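PDB 6QAZ: cyanophage-like gp41-1 intein from Metagenome, which probably catalyses its own excision from a precursor protein by protein splicing, joining the flanking extein segments through a new peptide bond. Local coordinates for residues 2-6 and 60-66; 44-50 and 102-108. One frame throughout, in Å; residues are numbered along the deposited sequence. Where two conformers were deposited one is given.

Contact 1 (2-6 and 60-66)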
# COMPACT_ATOMS: atom_id res chain seq x y z
N GLY A 2 -8.23 6.61 -5.42
CA GLY A 2 -7.18 7.26 -6.18
C GLY A 2 -5.81 6.86 -5.70
O GLY A 2 -5.59 6.31 -4.60
N GLY A 3 -4.85 7.18 -6.55
CA GLY A 3 -3.45 6.79 -6.38
C GLY A 3 -3.23 5.32 -6.65
O GLY A 3 -4.11 4.65 -7.14
N ALA A 4 -2.05 4.82 -6.32
CA ALA A 4 -1.57 3.57 -6.89
C ALA A 4 -0.24 3.17 -6.26
O ALA A 4 0.43 3.97 -5.58
CB ALA A 4 -1.48 3.70 -8.40
N LEU A 5 0.15 1.94 -6.51
CA LEU A 5 1.30 1.27 -5.92
C LEU A 5 2.24 0.75 -7.01
O LEU A 5 1.83 0.37 -8.11
CB LEU A 5 0.84 0.09 -5.07
CG LEU A 5 0.08 0.47 -3.81
CD1 LEU A 5 -0.49 -0.74 -3.11
CD2 LEU A 5 0.89 1.25 -2.87
N ASP A 6 3.53 0.62 -6.66
CA ASP A 6 4.49 0.02 -7.60
C ASP A 6 4.05 -1.36 -8.02
O ASP A 6 3.55 -2.15 -7.20
CB ASP A 6 5.86 -0.01 -6.96
CG ASP A 6 6.92 -0.41 -7.93
OD1 ASP A 6 7.23 0.44 -8.79
OD2 ASP A 6 7.38 -1.57 -7.88
N ILE A 60 7.88 0.83 0.68
CA ILE A 60 6.77 0.75 -0.28
C ILE A 60 6.88 1.94 -1.21
O ILE A 60 7.27 3.04 -0.76
CB ILE A 60 5.42 0.64 0.43
CG1 ILE A 60 4.30 0.42 -0.52
CG2 ILE A 60 5.15 1.85 1.27
CD1 ILE A 60 3.01 -0.07 0.18
N ILE A 61 6.52 1.75 -2.45
CA ILE A 61 6.53 2.82 -3.47
C ILE A 61 5.09 3.05 -3.90
O ILE A 61 4.40 2.12 -4.33
CB ILE A 61 7.47 2.46 -4.62
CG1 ILE A 61 8.93 2.49 -4.14
CG2 ILE A 61 7.28 3.42 -5.80
CD1 ILE A 61 9.90 1.98 -5.16
N CYS A 62 4.69 4.31 -3.87
CA CYS A 62 3.29 4.66 -4.13
C CYS A 62 3.21 6.06 -4.72
O CYS A 62 4.18 6.82 -4.75
CB CYS A 62 2.47 4.57 -2.86
SG CYS A 62 2.97 5.74 -1.57
N SER A 63 2.01 6.43 -5.14
CA SER A 63 1.74 7.79 -5.62
C SER A 63 1.42 8.72 -4.46
O SER A 63 1.20 8.30 -3.31
CB SER A 63 0.64 7.78 -6.63
OG SER A 63 -0.58 7.41 -6.03
N GLU A 64 1.33 10.01 -4.76
CA GLU A 64 1.17 11.01 -3.70
C GLU A 64 -0.20 10.93 -3.03
O GLU A 64 -0.32 11.38 -1.89
CB GLU A 64 1.40 12.44 -4.17
CG GLU A 64 0.34 12.97 -5.10
CD GLU A 64 0.51 14.42 -5.46
OE1 GLU A 64 1.08 15.15 -4.63
OE2 GLU A 64 0.05 14.81 -6.56
N GLU A 65 -1.20 10.40 -3.72
CA GLU A 65 -2.54 10.37 -3.11
C GLU A 65 -2.85 9.03 -2.48
O GLU A 65 -3.93 8.89 -1.88
CB GLU A 65 -3.60 10.85 -4.01
CG GLU A 65 -4.04 9.88 -4.96
CD GLU A 65 -3.28 9.85 -6.26
OE1 GLU A 65 -3.91 10.05 -7.31
OE2 GLU A 65 -2.04 9.62 -6.20
N HIS A 66 -1.95 8.06 -2.55
CA HIS A 66 -2.24 6.73 -2.00
C HIS A 66 -2.31 6.78 -0.48
O HIS A 66 -1.39 7.29 0.19
CB HIS A 66 -1.17 5.75 -2.47
CG HIS A 66 -1.49 4.38 -2.04
ND1 HIS A 66 -2.37 3.55 -2.71
CD2 HIS A 66 -1.20 3.72 -0.90
CE1 HIS A 66 -2.61 2.49 -1.98
NE2 HIS A 66 -1.90 2.55 -0.91
O HOH W 1 -6.60 8.88 -2.93
O HOH W 2 -5.51 8.78 -8.76
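The imidazole ring of His66 carries the methyl CD2 of Leu5 over the centre of one face. The CH-pi contact is nearly upright: Leu5 CD2 lies 3.7 Å from the His66 ring centroid, 10° off the normal. At the ring edge, near its plane, are Gly3 C and Ala4 N. A first torsion of -175°, with CG anti to the His66 backbone N, carries the ring under the Leu5 methyl. Its NE2 is hydrogen-bonded to Thr126, next to the C-terminal end of the intein. The same Leu5 methyl also packs on Cys62 CB at 3.7 Å and touches Ile60.

The carboxylate of Glu65 is the second flat group. Ser63 OG donates to Glu65 OE2 over 2.7 Å, from above the carboxylate plane. Ser63 OG in turn receives a weak bond from Ala4 N. In the conformer given, Gly3 has a positive phi (73°), which favours glycine.

Two backbone bonds hold the two segments together, flanking the Leu5-Cys62 bridge. Ser63 N gives to Ala4 O at 3.0 Å, and Asp6 N gives to Ile61 O at 2.9 Å. Beside the latter, Asp6 CB rests on Ile61 CB, while the Asp6 carboxylate makes a salt bridge with Arg106. The type I turn from Ser63 to His66 faces Gly3.

Ser63-x-x-His66 is consistent with the block B motif of inteins, whose histidine lies near the N-terminal splice junction. Gly3, Ala4 and Leu5 are buried in the HINT (Hedgehog/intein) fold. Leu5 bonds through its backbone to Ile109 of strand 93-113, and strand 59-63 pairs with strand 45-54.

Contact 2 (44-50 and 102-108)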
# COMPACT_ATOMS: atom_id res chain seq x y z
N LYS A 44 -3.85 0.46 -15.14
CA LYS A 44 -2.50 0.92 -14.83
C LYS A 44 -2.39 2.38 -15.27
O LYS A 44 -2.97 2.77 -16.25
CB LYS A 44 -1.41 0.23 -15.66
CG LYS A 44 -0.69 -0.93 -15.01
CD LYS A 44 0.01 -1.83 -16.01
CE LYS A 44 0.73 -1.13 -17.14
NZ LYS A 44 1.53 -2.06 -17.97
N SER A 45 -1.59 3.15 -14.58
CA SER A 45 -1.45 4.60 -14.77
C SER A 45 -0.02 5.00 -14.51
O SER A 45 0.55 4.47 -13.65
CB SER A 45 -2.42 5.39 -13.88
OG SER A 45 -2.13 5.15 -12.50
N LYS A 46 0.45 6.02 -15.19
CA LYS A 46 1.79 6.56 -14.96
C LYS A 46 1.63 7.78 -14.09
O LYS A 46 0.88 8.71 -14.44
CB LYS A 46 2.43 6.96 -16.28
CG LYS A 46 3.92 7.19 -16.18
CD LYS A 46 4.59 7.37 -17.53
CE LYS A 46 6.10 7.48 -17.41
NZ LYS A 46 6.68 8.27 -18.51
N LYS A 47 2.32 7.76 -12.96
CA LYS A 47 2.24 8.83 -11.96
C LYS A 47 3.63 9.02 -11.35
O LYS A 47 4.47 8.10 -11.34
CB LYS A 47 1.25 8.50 -10.83
CG LYS A 47 -0.16 8.08 -11.22
CD LYS A 47 -1.05 7.77 -10.02
CE LYS A 47 -2.53 7.87 -10.30
NZ LYS A 47 -3.17 6.54 -10.36
N LYS A 48 3.85 10.19 -10.79
CA LYS A 48 5.03 10.38 -9.93
C LYS A 48 4.96 9.42 -8.76
O LYS A 48 3.90 9.26 -8.14
CB LYS A 48 5.13 11.83 -9.46
CG LYS A 48 6.39 12.19 -8.66
CD LYS A 48 7.71 11.88 -9.36
CE LYS A 48 7.91 12.68 -10.62
NZ LYS A 48 7.89 14.14 -10.35
N SER A 49 6.09 8.82 -8.42
CA SER A 49 6.17 7.83 -7.35
C SER A 49 7.06 8.34 -6.23
O SER A 49 7.92 9.19 -6.45
CB SER A 49 6.62 6.51 -7.89
OG SER A 49 7.96 6.51 -8.34
N TYR A 50 6.85 7.76 -5.06
CA TYR A 50 7.51 8.10 -3.81
C TYR A 50 7.81 6.81 -3.08
O TYR A 50 7.01 5.89 -3.07
CB TYR A 50 6.59 8.92 -2.90
CG TYR A 50 6.20 10.23 -3.49
CD1 TYR A 50 5.19 10.31 -4.44
CD2 TYR A 50 6.82 11.41 -3.12
CE1 TYR A 50 4.84 11.48 -5.06
CE2 TYR A 50 6.45 12.62 -3.69
CZ TYR A 50 5.49 12.64 -4.70
OH TYR A 50 5.09 13.80 -5.32
N GLU A 102 10.92 11.24 -3.06
CA GLU A 102 10.31 11.32 -4.39
C GLU A 102 11.24 10.61 -5.37
O GLU A 102 12.47 10.87 -5.36
CB GLU A 102 10.04 12.76 -4.77
CG GLU A 102 9.27 12.86 -6.07
CD GLU A 102 8.87 14.27 -6.46
OE1 GLU A 102 8.97 15.18 -5.62
OE2 GLU A 102 8.45 14.43 -7.61
N LEU A 103 10.65 9.79 -6.20
CA LEU A 103 11.38 9.05 -7.23
C LEU A 103 10.97 9.64 -8.58
O LEU A 103 11.05 10.86 -8.75
CB LEU A 103 11.11 7.54 -7.08
CG LEU A 103 11.48 6.93 -5.74
CD1 LEU A 103 11.16 5.45 -5.78
CD2 LEU A 103 12.95 7.12 -5.39
N ASP A 104 10.63 8.80 -9.50
CA ASP A 104 10.39 9.13 -10.91
C ASP A 104 8.93 8.86 -11.27
O ASP A 104 8.17 8.28 -10.49
CB ASP A 104 11.35 8.29 -11.76
CG ASP A 104 11.41 6.81 -11.44
OD1 ASP A 104 10.65 6.32 -10.61
OD2 ASP A 104 12.28 6.14 -12.04
N GLU A 105 8.55 9.26 -12.45
CA GLU A 105 7.27 8.84 -13.03
C GLU A 105 7.39 7.39 -13.44
O GLU A 105 8.36 7.03 -14.12
CB GLU A 105 6.95 9.71 -14.23
CG GLU A 105 6.55 11.10 -13.82
CD GLU A 105 5.26 11.56 -14.47
OE1 GLU A 105 4.23 10.86 -14.28
OE2 GLU A 105 5.30 12.59 -15.17
N ARG A 106 6.40 6.58 -13.09
CA ARG A 106 6.42 5.17 -13.51
C ARG A 106 4.99 4.64 -13.53
O ARG A 106 4.07 5.26 -12.99
CB ARG A 106 7.29 4.39 -12.54
CG ARG A 106 6.72 4.32 -11.15
CD ARG A 106 7.52 3.42 -10.22
NE ARG A 106 8.85 3.93 -9.99
CZ ARG A 106 9.80 3.28 -9.36
NH1 ARG A 106 9.60 2.07 -8.86
NH2 ARG A 106 10.96 3.88 -9.14
N GLU A 107 4.84 3.48 -14.15
CA GLU A 107 3.55 2.78 -14.14
C GLU A 107 3.27 2.28 -12.72
O GLU A 107 4.17 1.76 -12.04
CB GLU A 107 3.60 1.60 -15.10
CG GLU A 107 3.79 1.98 -16.55
CD GLU A 107 2.67 2.77 -17.18
OE1 GLU A 107 1.52 2.66 -16.74
OE2 GLU A 107 2.93 3.38 -18.24
N LEU A 108 2.04 2.44 -12.30
CA LEU A 108 1.57 2.02 -10.98
C LEU A 108 0.23 1.34 -11.13
O LEU A 108 -0.52 1.59 -12.10
CB LEU A 108 1.46 3.24 -10.07
CG LEU A 108 2.72 4.08 -9.81
CD1 LEU A 108 2.33 5.28 -9.00
CD2 LEU A 108 3.79 3.32 -9.11
O HOH W 3 -0.31 3.76 -18.08
O HOH W 4 -3.26 2.78 -11.60
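Lys48 folds back over segment 102-108 to reach Glu102. From CB the chain leaves with CG anti to the backbone N (chi1 -175°). CG and CD then each lie 3.2 Å from Glu102 OE2, and CD also passes Leu103 O. CE rests on Glu105 CG at 3.8 Å. In the conformer given, NZ closes a salt bridge of 2.8 Å to Glu102 OE2, nearly along the C-O axis. Bends at chi2, chi3 and chi4 bring the amine round to the acid. Glu102 also lies alongside the Tyr50 ring, its CG 3.7 Å from Tyr50 CE2.

The strands are antiparallel, with Ser45-Leu108 and Lys47-Arg106 as hydrogen-bonded pairs. A beta bulge shifts the register between Lys48 and Tyr50. There Asp104 O accepts two bonds from Ser49: N at 3.0 Å, and OG at 2.8 Å in the carbonyl plane. Leu103 N returns a bond to Ser49 O. Arg106 grips Asp104 OD1 side-on, through NE and NH2, with the oxygen in the guanidinium plane.

Lys46, Lys48, Tyr50 and the glutamates occupy the more exposed face. Ala4, Ile61 and Ser63 touch the face of Lys47, Arg106 and Leu108. Strand 45-54 lies between strands 59-63 and 93-113 in the antiparallel sheet.

How the contacts relate
From the N terminus, segment 2-6 comes first, and contact 1 closes a loop of 53 residues when the chain reaches 60-66. Segment 44-50 lies within that loop. Its partner 102-108 comes later, so contact 2 closes a second loop of 51 residues that crosses the first rather than nesting in it. Strands 45-54 and 59-63 follow each other in the chain and pair side by side, with a probable hydrogen bond from Tyr50 N to Cys62 O. The Asp6-Arg106 tie and the packing of Ala4 on Leu108 join the contacts again. Together they tie the N-terminal strand and the 45-63 hairpin to the long strand 93-113.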